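Long-range contacts in RagA protein (PDB 6SLN), which probably imports oligopeptides across the outer membrane of Porphyromonas gingivalis as the TonB-dependent transporter of the RagAB complex, working together with the lipoprotein RagB: residues Ala462-Asn468 / Tyr494-Ser500; Ser155-Ile161 / Arg198-Val204; Ser595-Gly599 / Glu643-His649; Glu112-Ala116 / Tyr333-Glu337. Numbering follows the deposited sequence.

In the fold
The four contacts sample the layers of a plugged beta-barrel. Contact 1 is a strand pair of the barrel wall, partly buried and built on backbone hydrogen bonds, whereas contact 2 belongs to the buried sheet of the plug and adds side chain-to-carbonyl bonds to its parallel pairing. Contact 4, also buried, joins these two parts: a plug loop rests on another strand of the barrel sheet that contact 1 helps form, with little polar bonding. Contact 3 is different again, linking two irregular barrel loops beside RagB through charge and water. Contacts 2 and 3 touch directly, since Glu-643 forms a salt bridge with Arg-198; contact 2 is nested within the chain segment closed by contact 4.

Contact 1 (Ala462-Asn468 / Tyr494-Ser500); sequences AGVDITN and YRDVSKS
Antiparallel pairing in a barrel wall is illustrated by 462-468 and 494-500, extended strands whose axes approach to 4.7 Å at 178°. The register sets Gly-463 opposite Ser-500, Asp-465 opposite Ser-498 and Thr-467 opposite Asp-496 as hydrogen-bonded pairs, with Val-464/Lys-499, Ile-466/Val-497 and Asn-468/Arg-495 as the non-hydrogen-bonded ones. In the Thr-467/Asp-496 pair, Thr-467 N to Asp-496 O and Asp-496 N to Thr-467 O both measure 2.8 Å. Their side chains, both in m rotamers, sit side by side, and water 1 bridges them, donating to Thr-467 OG1 (3.1 Å) and Asp-496 OD2 (2.9 Å); Gln-441 also bonds the Thr-467 hydroxyl. This face carries Asp-465 and Ser-500 too, which touch Met-165 of the plug, so it lines the lumen. Asn-468 (chi1 m) lies on the other face, its OD1 accepting from Arg-495 NE at 2.9 Å and Arg-495 NH2 at 3.2 Å, while Val-464 CG2 meets Val-497 CG1 at 3.5 Å. There Asn-468 and Arg-495 also bond His-440 and Glu-438 of the second RagA subunit, and detergent touches Ala-462 and Ile-466. A polar inner face and an outer face meeting detergent typify a transmembrane beta hairpin of a TonB-dependent transporter barrel.

Contact 2 (Ser155-Ile161 / Arg198-Val204); sequences SSAPLYI and RAANGVV
One side-chain amide and one guanidinium, those of Asn-201 and Arg-198, hold backbone carbonyls beside the parallel pair of the plug-domain sheet, strand 159-162 next to the central strand 203-208. Asn-201 ND2 donates to Ser-155 O and to Ala-157 O, each at 2.9 Å, so one amide (chi1 m) straddles the bend before strand 159-162, where Ser-155 OG accepts from Ala-157 N at 2.8 Å in an ST turn. Arg-198 (chi1 p, chi2 and chi3 t, chi4 near -81°) gives its NH2 to Pro-158 O at 2.8 Å; its NE makes weak bonds to Ala-157 O (2.7 Å) and Pro-158 O (3.1 Å). Its NH1 forms a salt bridge with Glu-643, tying the plug to a barrel loop. Residues 199-201 form a 3-10 turn, after which Gly-202 adopts phi/psi of 94/170°, where a side chain would jam against the preceding carbonyl. The strands then run in parallel register, Leu-159 beside Val-203 and Tyr-160 beside Val-204: Leu-159 N to Gly-202 O is 3.1 Å, Val-204 N to Leu-159 O 2.9 Å and Ile-161 N to Val-204 O 2.9 Å. Packing follows the alternation of the strands. On one face Tyr-160 CD1 reaches Val-204 CB at 3.6 Å and Pro-158 CB reaches Val-204 CG2 at 3.6 Å; on the other, Leu-159 CD1 lies over the guanidinium, 3.8 Å from Arg-198 CZ, and Ile-161 CD1 sits 3.6 Å from Val-203 CG1.

Contact 3 (Ser595-Gly599 / Glu643-His649); sequences SSRFG and EIGNYNH
Loops without regular pairing can still be tightly specified, as 595-599 and 643-649 demonstrate. The first is a type I turn, Ser-595 to Phe-598, closed by Phe-598 N to Ser-595 O (3.2 Å); Ser-595 OG also accepts from Arg-597 N (2.9 Å), an ST turn. Charge and hydrogen bonding centre on Arg-597 (chi1 m, then t and t). Its NE and NH2 both donate to Asn-646 OD1 at 3.1 Å, and its NH1 forms a long salt bridge with Glu-643 OE1 at 3.4 Å, a carboxylate shared with Arg-198 of the plug; Tyr-567 adds a cation-pi contact. Water 3 donates to Ser-596 OG (2.8 Å) and Asn-646 O (3.1 Å), water 5 to Arg-597 O (2.9 Å) and Gly-645 O (3.2 Å), and water 6 joins Arg-597 NH2 (2.9 Å) to Glu-643 OE1 (3.0 Å); the Ser-596 hydroxyl also bonds Ala-568 N. In the packing, Gly-599 CA lies 4.0 Å from the centroid of the His-649 ring as a CH-pi interaction, and Phe-598 CE1 meets Ile-644 CD1 at 4.0 Å. With RagB packing nearby on Ser-596 and Tyr-647, this chemistry implies a hydrated junction where one arginine connects two loops and, through Glu-643, the plug.

Contact 4 (Glu112-Ala116 / Tyr333-Glu337); sequences EKPVA and YFDQE
Only the strand of this pair has regular backbone. Segment 333-337 is extended and belongs to barrel strand 325-337, so its side chains alternate: Phe-334 and Gln-336 point toward the plug, Tyr-333, Asp-335 and Glu-337 do not reach it. Segment 112-116 is an irregular loop that starts at positive phi in Glu-112 (40/84°), is extended at Val-115 (-133/153°) and turns again at Ala-116 (-75/-20°). No strand pairing forms between them; the closest CA atoms, Val-115 and Gln-336, remain 6.5 Å apart, and long side chains span the gap. Gln-336, with chi1 and chi2 both t, extends far enough for its OE1 to accept from Ala-116 N at 3.1 Å, and its amide also packs on Val-115, with NE2 3.2 Å from Val-115 CG1. Phe-334 (chi1 t) inserts its ring beside it: Phe-334 CZ lies 3.5 Å from both Val-115 C and Ala-116 N, Phe-334 CE1 is 4.0 Å from Ala-116 CB, and Lys-113 O lies near the ring plane, 3.7 Å from Phe-334 CE2. Strand 986-996 meets the loop at Pro-114 and Val-115. One hydrogen bond and no salt bridge between these segments imply that plug and wall meet here mainly by close packing, as in the plugged barrel of TonB-dependent receptors.

Contact 1 (Ala462-Asn468 / Tyr494-Ser500)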
loop_
_atom_site.group_PDB
_atom_site.type_symbol
_atom_site.label_atom_id
_atom_site.label_comp_id
_atom_site.label_asym_id
_atom_site.label_seq_id
_atom_site.Cartn_x
_atom_site.Cartn_y
_atom_site.Cartn_z
ATOM N N ALA A 462 19.777 5.300 -24.805
ATOM C CA ALA A 462 19.439 5.045 -23.419
ATOM C C ALA A 462 17.954 5.294 -23.255
ATOM O O ALA A 462 17.390 6.191 -23.890
ATOM C CB ALA A 462 20.266 5.920 -22.456
ATOM N N GLY A 463 17.329 4.488 -22.412
ATOM C CA GLY A 463 15.903 4.592 -22.202
ATOM C C GLY A 463 15.506 3.973 -20.886
ATOM O O GLY A 463 16.188 3.085 -20.364
ATOM N N VAL A 464 14.395 4.451 -20.341
ATOM C CA VAL A 464 13.773 3.834 -19.183
ATOM C C VAL A 464 12.283 3.753 -19.470
ATOM O O VAL A 464 11.691 4.708 -19.983
ATOM C CB VAL A 464 14.072 4.606 -17.881
ATOM C CG1 VAL A 464 13.667 6.085 -18.000
ATOM C CG2 VAL A 464 13.399 3.944 -16.690
ATOM N N ASP A 465 11.706 2.590 -19.223
ATOM C CA ASP A 465 10.277 2.371 -19.334
ATOM C C ASP A 465 9.740 2.259 -17.921
ATOM O O ASP A 465 10.211 1.423 -17.139
ATOM C CB ASP A 465 9.968 1.101 -20.127
ATOM C CG ASP A 465 10.179 1.289 -21.605
ATOM O OD1 ASP A 465 10.778 2.315 -21.989
ATOM O OD2 ASP A 465 9.752 0.423 -22.383
ATOM N N ILE A 466 8.766 3.093 -17.588
ATOM C CA ILE A 466 8.247 3.152 -16.232
ATOM C C ILE A 466 6.770 2.794 -16.261
ATOM O O ILE A 466 6.008 3.311 -17.087
ATOM C CB ILE A 466 8.488 4.535 -15.597
ATOM C CG1 ILE A 466 9.984 4.851 -15.612
ATOM C CG2 ILE A 466 7.956 4.576 -14.171
ATOM C CD1 ILE A 466 10.334 6.168 -14.920
ATOM N N THR A 467 6.378 1.887 -15.381
ATOM C CA THR A 467 4.983 1.542 -15.189
ATOM C C THR A 467 4.649 1.789 -13.730
ATOM O O THR A 467 5.348 1.284 -12.840
ATOM C CB THR A 467 4.690 0.074 -15.550
ATOM O OG1 THR A 467 5.285 -0.261 -16.814
ATOM C CG2 THR A 467 3.193 -0.153 -15.607
ATOM N N ASN A 468 3.604 2.583 -13.491
ATOM C CA ASN A 468 2.998 2.722 -12.170
ATOM C C ASN A 468 1.513 2.433 -12.304
ATOM O O ASN A 468 0.809 3.095 -13.080
ATOM C CB ASN A 468 3.192 4.118 -11.581
ATOM C CG ASN A 468 4.591 4.357 -11.096
ATOM O OD1 ASN A 468 5.015 3.796 -10.081
ATOM N ND2 ASN A 468 5.322 5.208 -11.815
ATOM N N TYR A 494 1.741 -0.993 -8.035
ATOM C CA TYR A 494 2.750 -1.741 -8.777
ATOM C C TYR A 494 3.705 -0.751 -9.412
ATOM O O TYR A 494 3.268 0.309 -9.890
ATOM C CB TYR A 494 2.126 -2.581 -9.915
ATOM C CG TYR A 494 1.093 -3.635 -9.548
ATOM C CD1 TYR A 494 -0.230 -3.293 -9.279
ATOM C CD2 TYR A 494 1.430 -4.982 -9.542
ATOM C CE1 TYR A 494 -1.172 -4.274 -8.965
ATOM C CE2 TYR A 494 0.499 -5.959 -9.237
ATOM C CZ TYR A 494 -0.794 -5.605 -8.945
ATOM O OH TYR A 494 -1.699 -6.590 -8.633
ATOM N N ARG A 495 4.989 -1.123 -9.482
ATOM C CA ARG A 495 6.008 -0.297 -10.126
ATOM C C ARG A 495 6.974 -1.144 -10.936
ATOM O O ARG A 495 7.536 -2.111 -10.416
ATOM C CB ARG A 495 6.798 0.499 -9.093
ATOM C CG ARG A 495 7.934 1.274 -9.692
ATOM C CD ARG A 495 8.423 2.320 -8.735
ATOM N NE ARG A 495 7.603 3.513 -8.826
ATOM C CZ ARG A 495 7.856 4.646 -8.186
ATOM N NH1 ARG A 495 8.926 4.770 -7.408
ATOM N NH2 ARG A 495 7.043 5.661 -8.361
ATOM N N ASP A 496 7.195 -0.766 -12.194
ATOM C CA ASP A 496 8.203 -1.407 -13.034
ATOM C C ASP A 496 9.110 -0.337 -13.607
ATOM O O ASP A 496 8.640 0.580 -14.293
ATOM C CB ASP A 496 7.579 -2.197 -14.186
ATOM C CG ASP A 496 6.740 -3.336 -13.712
ATOM O OD1 ASP A 496 7.079 -3.935 -12.677
ATOM O OD2 ASP A 496 5.724 -3.627 -14.367
ATOM N N VAL A 497 10.406 -0.469 -13.358
ATOM C CA VAL A 497 11.403 0.382 -13.982
ATOM C C VAL A 497 12.337 -0.549 -14.734
ATOM O O VAL A 497 13.004 -1.398 -14.127
ATOM C CB VAL A 497 12.150 1.257 -12.962
ATOM C CG1 VAL A 497 13.125 2.143 -13.669
ATOM C CG2 VAL A 497 11.157 2.099 -12.158
ATOM N N SER A 498 12.343 -0.440 -16.053
ATOM C CA SER A 498 13.255 -1.218 -16.882
ATOM C C SER A 498 14.164 -0.234 -17.612
ATOM O O SER A 498 13.710 0.508 -18.494
ATOM C CB SER A 498 12.492 -2.139 -17.832
ATOM O OG SER A 498 11.439 -1.463 -18.483
ATOM N N LYS A 499 15.430 -0.182 -17.190
ATOM C CA LYS A 499 16.427 0.695 -17.785
ATOM C C LYS A 499 17.234 -0.058 -18.824
ATOM O O LYS A 499 17.406 -1.278 -18.747
ATOM C CB LYS A 499 17.382 1.269 -16.738
ATOM C CG LYS A 499 16.732 2.021 -15.608
ATOM C CD LYS A 499 17.741 2.305 -14.519
ATOM C CE LYS A 499 17.114 2.153 -13.142
ATOM N NZ LYS A 499 18.156 2.243 -12.083
ATOM N N SER A 500 17.754 0.687 -19.791
ATOM C CA SER A 500 18.480 0.037 -20.866
ATOM C C SER A 500 19.435 1.020 -21.525
ATOM O O SER A 500 19.028 2.122 -21.915
ATOM C CB SER A 500 17.510 -0.526 -21.894
ATOM O OG SER A 500 18.098 -0.639 -23.186
HETATM O O HOH W 1 4.405 -3.247 -16.966
#

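Contact 2 (Ser155-Ile161 / Arg198-Val204)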
loop_
_atom_site.group_PDB
_atom_site.type_symbol
_atom_site.label_atom_id
_atom_site.label_comp_id
_atom_site.label_asym_id
_atom_site.label_seq_id
_atom_site.Cartn_x
_atom_site.Cartn_y
_atom_site.Cartn_z
ATOM N N SER A 155 11.243 -19.870 -21.112
ATOM C CA SER A 155 10.283 -19.357 -22.073
ATOM C C SER A 155 10.818 -19.437 -23.497
ATOM O O SER A 155 12.025 -19.337 -23.741
ATOM C CB SER A 155 9.943 -17.913 -21.754
ATOM O OG SER A 155 9.593 -17.246 -22.949
ATOM N N SER A 156 9.890 -19.612 -24.443
ATOM C CA SER A 156 10.177 -19.584 -25.873
ATOM C C SER A 156 9.747 -18.279 -26.516
ATOM O O SER A 156 9.796 -18.153 -27.745
ATOM C CB SER A 156 9.510 -20.765 -26.591
ATOM O OG SER A 156 9.712 -21.977 -25.874
ATOM N N ALA A 157 9.326 -17.311 -25.715
ATOM C CA ALA A 157 8.944 -16.017 -26.248
ATOM C C ALA A 157 10.124 -15.369 -26.960
ATOM O O ALA A 157 11.222 -15.311 -26.396
ATOM C CB ALA A 157 8.466 -15.113 -25.118
ATOM N N PRO A 158 9.947 -14.854 -28.172
ATOM C CA PRO A 158 11.000 -14.033 -28.761
ATOM C C PRO A 158 11.248 -12.816 -27.886
ATOM O O PRO A 158 10.394 -12.385 -27.111
ATOM C CB PRO A 158 10.432 -13.618 -30.125
ATOM C CG PRO A 158 9.091 -14.201 -30.221
ATOM C CD PRO A 158 8.667 -14.671 -28.871
ATOM N N LEU A 159 12.440 -12.262 -28.020
ATOM C CA LEU A 159 12.714 -10.951 -27.457
ATOM C C LEU A 159 11.980 -9.898 -28.279
ATOM O O LEU A 159 11.967 -9.956 -29.514
ATOM C CB LEU A 159 14.221 -10.698 -27.465
ATOM C CG LEU A 159 14.864 -9.679 -26.529
ATOM C CD1 LEU A 159 14.566 -10.002 -25.068
ATOM C CD2 LEU A 159 16.362 -9.666 -26.814
ATOM N N TYR A 160 11.337 -8.952 -27.599
ATOM C CA TYR A 160 10.543 -7.920 -28.261
ATOM C C TYR A 160 11.230 -6.571 -28.117
ATOM O O TYR A 160 11.575 -6.157 -27.002
ATOM C CB TYR A 160 9.128 -7.828 -27.689
ATOM C CG TYR A 160 8.248 -9.004 -27.965
ATOM C CD1 TYR A 160 7.665 -9.188 -29.210
ATOM C CD2 TYR A 160 7.980 -9.925 -26.972
ATOM C CE1 TYR A 160 6.842 -10.277 -29.463
ATOM C CE2 TYR A 160 7.157 -11.010 -27.204
ATOM C CZ TYR A 160 6.589 -11.183 -28.449
ATOM O OH TYR A 160 5.784 -12.275 -28.667
ATOM N N ILE A 161 11.384 -5.873 -29.240
ATOM C CA ILE A 161 12.254 -4.711 -29.333
ATOM C C ILE A 161 11.549 -3.614 -30.128
ATOM O O ILE A 161 11.247 -3.796 -31.313
ATOM C CB ILE A 161 13.598 -5.094 -29.978
ATOM C CG1 ILE A 161 14.235 -6.198 -29.135
ATOM C CG2 ILE A 161 14.523 -3.906 -30.064
ATOM C CD1 ILE A 161 15.548 -6.675 -29.617
ATOM N N ARG A 198 17.561 -13.516 -24.937
ATOM C CA ARG A 198 16.993 -14.751 -25.439
ATOM C C ARG A 198 16.827 -14.663 -26.954
ATOM O O ARG A 198 15.765 -14.990 -27.488
ATOM C CB ARG A 198 15.668 -15.046 -24.732
ATOM C CG ARG A 198 14.710 -13.877 -24.641
ATOM C CD ARG A 198 13.301 -14.392 -24.474
ATOM N NE ARG A 198 12.269 -13.423 -24.832
ATOM C CZ ARG A 198 11.841 -12.451 -24.030
ATOM N NH1 ARG A 198 12.378 -12.307 -22.824
ATOM N NH2 ARG A 198 10.885 -11.616 -24.435
ATOM N N ALA A 199 17.879 -14.227 -27.657
ATOM C CA ALA A 199 17.911 -14.336 -29.115
ATOM C C ALA A 199 17.597 -15.741 -29.585
ATOM O O ALA A 199 17.132 -15.922 -30.714
ATOM C CB ALA A 199 19.283 -13.944 -29.667
ATOM N N ALA A 200 17.858 -16.739 -28.747
ATOM C CA ALA A 200 17.553 -18.117 -29.081
ATOM C C ALA A 200 16.102 -18.307 -29.498
ATOM O O ALA A 200 15.788 -19.290 -30.182
ATOM C CB ALA A 200 17.882 -19.004 -27.885
ATOM N N ASN A 201 15.208 -17.398 -29.106
ATOM C CA ASN A 201 13.794 -17.510 -29.435
ATOM C C ASN A 201 13.386 -16.638 -30.611
ATOM O O ASN A 201 12.198 -16.616 -30.976
ATOM C CB ASN A 201 12.940 -17.160 -28.226
ATOM C CG ASN A 201 13.179 -18.077 -27.061
ATOM O OD1 ASN A 201 13.659 -19.206 -27.223
ATOM N ND2 ASN A 201 12.833 -17.606 -25.867
ATOM N N GLY A 202 14.341 -15.956 -31.229
ATOM C CA GLY A 202 14.045 -15.015 -32.281
ATOM C C GLY A 202 13.900 -13.615 -31.729
ATOM O O GLY A 202 13.848 -13.379 -30.518
ATOM N N VAL A 203 13.843 -12.659 -32.637
ATOM C CA VAL A 203 13.737 -11.267 -32.232
ATOM C C VAL A 203 12.645 -10.610 -33.059
ATOM O O VAL A 203 12.645 -10.713 -34.289
ATOM C CB VAL A 203 15.082 -10.529 -32.384
ATOM C CG1 VAL A 203 14.865 -9.035 -32.270
ATOM C CG2 VAL A 203 16.067 -11.008 -31.323
ATOM N N VAL A 204 11.703 -9.966 -32.386
ATOM C CA VAL A 204 10.629 -9.224 -33.034
ATOM C C VAL A 204 10.974 -7.754 -32.880
ATOM O O VAL A 204 10.905 -7.202 -31.776
ATOM C CB VAL A 204 9.252 -9.539 -32.425
ATOM C CG1 VAL A 204 8.137 -8.999 -33.304
ATOM C CG2 VAL A 204 9.088 -11.039 -32.203
HETATM O O HOH W 2 10.623 -8.435 -24.280
#

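Contact 3 (Ser595-Gly599 / Glu643-His649)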
loop_
_atom_site.group_PDB
_atom_site.type_symbol
_atom_site.label_atom_id
_atom_site.label_comp_id
_atom_site.label_asym_id
_atom_site.label_seq_id
_atom_site.Cartn_x
_atom_site.Cartn_y
_atom_site.Cartn_z
ATOM N N SER A 595 24.285 -12.627 -16.665
ATOM C CA SER A 595 22.926 -12.393 -16.193
ATOM C C SER A 595 22.838 -12.556 -14.686
ATOM O O SER A 595 23.383 -13.511 -14.124
ATOM C CB SER A 595 21.921 -13.347 -16.842
ATOM O OG SER A 595 20.723 -13.431 -16.079
ATOM N N SER A 596 22.117 -11.630 -14.045
ATOM C CA SER A 596 21.820 -11.726 -12.619
ATOM C C SER A 596 21.166 -13.048 -12.237
ATOM O O SER A 596 21.217 -13.437 -11.062
ATOM C CB SER A 596 20.896 -10.577 -12.217
ATOM O OG SER A 596 19.824 -10.429 -13.140
ATOM N N ARG A 597 20.532 -13.724 -13.204
ATOM C CA ARG A 597 19.728 -14.919 -12.978
ATOM C C ARG A 597 20.575 -16.162 -12.716
ATOM O O ARG A 597 20.022 -17.218 -12.393
ATOM C CB ARG A 597 18.801 -15.125 -14.187
ATOM C CG ARG A 597 17.864 -13.909 -14.457
ATOM C CD ARG A 597 16.634 -14.297 -15.290
ATOM N NE ARG A 597 15.448 -13.455 -15.116
ATOM C CZ ARG A 597 14.780 -12.872 -16.114
ATOM N NH1 ARG A 597 15.183 -13.009 -17.368
ATOM N NH2 ARG A 597 13.697 -12.151 -15.861
ATOM N N PHE A 598 21.892 -16.063 -12.848
ATOM C CA PHE A 598 22.823 -17.120 -12.472
ATOM C C PHE A 598 23.845 -16.569 -11.484
ATOM O O PHE A 598 24.135 -15.371 -11.484
ATOM C CB PHE A 598 23.515 -17.692 -13.713
ATOM C CG PHE A 598 22.569 -17.916 -14.867
ATOM C CD1 PHE A 598 21.500 -18.791 -14.740
ATOM C CD2 PHE A 598 22.731 -17.240 -16.064
ATOM C CE1 PHE A 598 20.626 -18.994 -15.783
ATOM C CE2 PHE A 598 21.856 -17.446 -17.113
ATOM C CZ PHE A 598 20.804 -18.323 -16.969
ATOM N N GLY A 599 24.382 -17.443 -10.629
ATOM C CA GLY A 599 25.396 -17.027 -9.668
ATOM C C GLY A 599 26.712 -16.572 -10.307
ATOM O O GLY A 599 26.981 -16.792 -11.488
ATOM N N GLU A 643 15.445 -16.819 -20.112
ATOM C CA GLU A 643 14.131 -16.399 -19.650
ATOM C C GLU A 643 13.638 -17.407 -18.624
ATOM O O GLU A 643 12.833 -18.293 -18.909
ATOM C CB GLU A 643 13.151 -16.273 -20.806
ATOM C CG GLU A 643 13.080 -14.896 -21.391
ATOM C CD GLU A 643 13.255 -13.803 -20.371
ATOM O OE1 GLU A 643 12.548 -13.829 -19.330
ATOM O OE2 GLU A 643 14.107 -12.915 -20.626
ATOM N N ILE A 644 14.115 -17.258 -17.398
ATOM C CA ILE A 644 13.581 -17.987 -16.264
ATOM C C ILE A 644 13.356 -16.998 -15.125
ATOM O O ILE A 644 13.551 -15.794 -15.279
ATOM C CB ILE A 644 14.512 -19.121 -15.824
ATOM C CG1 ILE A 644 15.845 -18.509 -15.378
ATOM C CG2 ILE A 644 14.699 -20.107 -16.970
ATOM C CD1 ILE A 644 16.814 -19.518 -14.782
ATOM N N GLY A 645 12.949 -17.525 -13.975
ATOM C CA GLY A 645 12.810 -16.708 -12.787
ATOM C C GLY A 645 14.093 -15.972 -12.443
ATOM O O GLY A 645 15.158 -16.184 -13.024
ATOM N N ASN A 646 13.977 -15.073 -11.465
ATOM C CA ASN A 646 15.066 -14.171 -11.119
ATOM C C ASN A 646 16.035 -14.735 -10.086
ATOM O O ASN A 646 17.165 -14.245 -9.984
ATOM C CB ASN A 646 14.499 -12.844 -10.595
ATOM C CG ASN A 646 13.698 -12.105 -11.637
ATOM O OD1 ASN A 646 14.147 -11.960 -12.779
ATOM N ND2 ASN A 646 12.506 -11.611 -11.246
ATOM N N TYR A 647 15.624 -15.737 -9.317
ATOM C CA TYR A 647 16.355 -16.180 -8.139
ATOM C C TYR A 647 16.277 -17.701 -8.022
ATOM O O TYR A 647 15.860 -18.251 -7.009
ATOM C CB TYR A 647 15.791 -15.554 -6.862
ATOM C CG TYR A 647 15.541 -14.067 -6.915
ATOM C CD1 TYR A 647 16.607 -13.157 -6.887
ATOM C CD2 TYR A 647 14.236 -13.561 -6.978
ATOM C CE1 TYR A 647 16.387 -11.793 -6.931
ATOM C CE2 TYR A 647 14.001 -12.181 -7.015
ATOM C CZ TYR A 647 15.083 -11.299 -6.987
ATOM O OH TYR A 647 14.869 -9.926 -7.040
ATOM N N ASN A 648 16.672 -18.411 -9.070
ATOM C CA ASN A 648 16.439 -19.847 -9.131
ATOM C C ASN A 648 17.644 -20.690 -8.764
ATOM O O ASN A 648 17.543 -21.922 -8.814
ATOM C CB ASN A 648 15.974 -20.244 -10.533
ATOM C CG ASN A 648 14.530 -19.882 -10.791
ATOM O OD1 ASN A 648 13.659 -20.077 -9.941
ATOM N ND2 ASN A 648 14.273 -19.333 -11.963
ATOM N N HIS A 649 18.787 -20.077 -8.435
ATOM C CA HIS A 649 19.967 -20.836 -8.047
ATOM C C HIS A 649 20.252 -20.813 -6.554
ATOM O O HIS A 649 20.890 -21.742 -6.049
ATOM C CB HIS A 649 21.206 -20.323 -8.793
ATOM C CG HIS A 649 21.410 -18.847 -8.681
ATOM N ND1 HIS A 649 22.185 -18.277 -7.695
ATOM C CD2 HIS A 649 20.944 -17.822 -9.435
ATOM C CE1 HIS A 649 22.186 -16.964 -7.843
ATOM N NE2 HIS A 649 21.445 -16.662 -8.896
HETATM O O HOH W 3 18.028 -11.669 -11.380
HETATM O O HOH W 4 19.432 -14.574 -8.841
HETATM O O HOH W 5 17.395 -17.474 -11.212
HETATM O O HOH W 6 12.517 -10.990 -18.263
#

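Contact 4 (Glu112-Ala116 / Tyr333-Glu337)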
loop_
_atom_site.group_PDB
_atom_site.type_symbol
_atom_site.label_atom_id
_atom_site.label_comp_id
_atom_site.label_asym_id
_atom_site.label_seq_id
_atom_site.Cartn_x
_atom_site.Cartn_y
_atom_site.Cartn_z
ATOM N N GLU A 112 -4.696 -0.253 -37.284
ATOM C CA GLU A 112 -6.096 -0.183 -36.869
ATOM C C GLU A 112 -6.770 -1.547 -36.777
ATOM O O GLU A 112 -7.437 -1.979 -37.721
ATOM C CB GLU A 112 -6.896 0.718 -37.823
ATOM C CG GLU A 112 -6.463 2.189 -37.866
ATOM C CD GLU A 112 -7.225 3.077 -36.875
ATOM O OE1 GLU A 112 -6.655 3.371 -35.800
ATOM O OE2 GLU A 112 -8.386 3.471 -37.168
ATOM N N LYS A 113 -6.608 -2.236 -35.652
ATOM C CA LYS A 113 -7.204 -3.553 -35.513
ATOM C C LYS A 113 -7.956 -3.628 -34.192
ATOM O O LYS A 113 -7.513 -3.070 -33.187
ATOM C CB LYS A 113 -6.141 -4.669 -35.604
ATOM C CG LYS A 113 -5.486 -4.783 -36.997
ATOM C CD LYS A 113 -5.191 -6.220 -37.427
ATOM C CE LYS A 113 -5.624 -6.494 -38.881
ATOM N NZ LYS A 113 -4.868 -5.716 -39.909
ATOM N N PRO A 114 -9.091 -4.289 -34.166
ATOM C CA PRO A 114 -10.006 -4.102 -33.036
ATOM C C PRO A 114 -9.654 -4.927 -31.814
ATOM O O PRO A 114 -10.548 -5.227 -31.014
ATOM C CB PRO A 114 -11.358 -4.527 -33.618
ATOM C CG PRO A 114 -11.009 -5.554 -34.656
ATOM C CD PRO A 114 -9.641 -5.195 -35.193
ATOM N N VAL A 115 -8.386 -5.303 -31.646
ATOM C CA VAL A 115 -7.940 -5.869 -30.379
ATOM C C VAL A 115 -6.633 -5.207 -29.957
ATOM O O VAL A 115 -5.862 -4.716 -30.789
ATOM C CB VAL A 115 -7.771 -7.400 -30.435
ATOM C CG1 VAL A 115 -9.124 -8.094 -30.281
ATOM C CG2 VAL A 115 -7.068 -7.813 -31.712
ATOM N N ALA A 116 -6.393 -5.186 -28.640
ATOM C CA ALA A 116 -5.149 -4.642 -28.112
ATOM C C ALA A 116 -3.974 -5.572 -28.336
ATOM O O ALA A 116 -2.825 -5.125 -28.280
ATOM C CB ALA A 116 -5.276 -4.371 -26.617
ATOM N N TYR A 333 -6.982 6.931 -28.773
ATOM C CA TYR A 333 -7.860 6.319 -27.794
ATOM C C TYR A 333 -8.209 4.925 -28.288
ATOM O O TYR A 333 -8.259 4.675 -29.497
ATOM C CB TYR A 333 -9.121 7.183 -27.586
ATOM C CG TYR A 333 -10.307 6.498 -26.949
ATOM C CD1 TYR A 333 -10.409 6.385 -25.565
ATOM C CD2 TYR A 333 -11.346 5.991 -27.734
ATOM C CE1 TYR A 333 -11.509 5.764 -24.970
ATOM C CE2 TYR A 333 -12.449 5.373 -27.156
ATOM C CZ TYR A 333 -12.531 5.262 -25.767
ATOM O OH TYR A 333 -13.632 4.650 -25.176
ATOM N N PHE A 334 -8.411 4.006 -27.347
ATOM C CA PHE A 334 -8.786 2.649 -27.714
ATOM C C PHE A 334 -9.540 2.035 -26.553
ATOM O O PHE A 334 -9.082 2.112 -25.410
ATOM C CB PHE A 334 -7.556 1.809 -28.070
ATOM C CG PHE A 334 -7.859 0.369 -28.374
ATOM C CD1 PHE A 334 -7.917 -0.580 -27.358
ATOM C CD2 PHE A 334 -8.051 -0.050 -29.686
ATOM C CE1 PHE A 334 -8.185 -1.895 -27.633
ATOM C CE2 PHE A 334 -8.320 -1.382 -29.974
ATOM C CZ PHE A 334 -8.388 -2.300 -28.942
ATOM N N ASP A 335 -10.694 1.443 -26.845
ATOM C CA ASP A 335 -11.446 0.709 -25.840
ATOM C C ASP A 335 -11.977 -0.556 -26.480
ATOM O O ASP A 335 -12.669 -0.489 -27.497
ATOM C CB ASP A 335 -12.585 1.545 -25.267
ATOM C CG ASP A 335 -13.187 0.921 -24.033
ATOM O OD1 ASP A 335 -12.823 -0.229 -23.715
ATOM O OD2 ASP A 335 -14.018 1.581 -23.373
ATOM N N GLN A 336 -11.646 -1.700 -25.893
ATOM C CA GLN A 336 -12.159 -2.988 -26.340
ATOM C C GLN A 336 -12.869 -3.639 -25.168
ATOM O O GLN A 336 -12.225 -4.024 -24.188
ATOM C CB GLN A 336 -11.037 -3.875 -26.865
ATOM C CG GLN A 336 -11.503 -5.239 -27.344
ATOM C CD GLN A 336 -10.365 -6.219 -27.477
ATOM O OE1 GLN A 336 -9.197 -5.830 -27.501
ATOM N NE2 GLN A 336 -10.690 -7.496 -27.537
ATOM N N GLU A 337 -14.188 -3.756 -25.263
ATOM C CA GLU A 337 -14.977 -4.343 -24.188
ATOM C C GLU A 337 -14.994 -5.857 -24.305
ATOM O O GLU A 337 -15.037 -6.412 -25.411
ATOM C CB GLU A 337 -16.407 -3.799 -24.207
ATOM C CG GLU A 337 -16.585 -2.489 -23.455
ATOM C CD GLU A 337 -15.794 -2.467 -22.143
ATOM O OE1 GLU A 337 -15.138 -1.430 -21.872
ATOM O OE2 GLU A 337 -15.826 -3.483 -21.390
#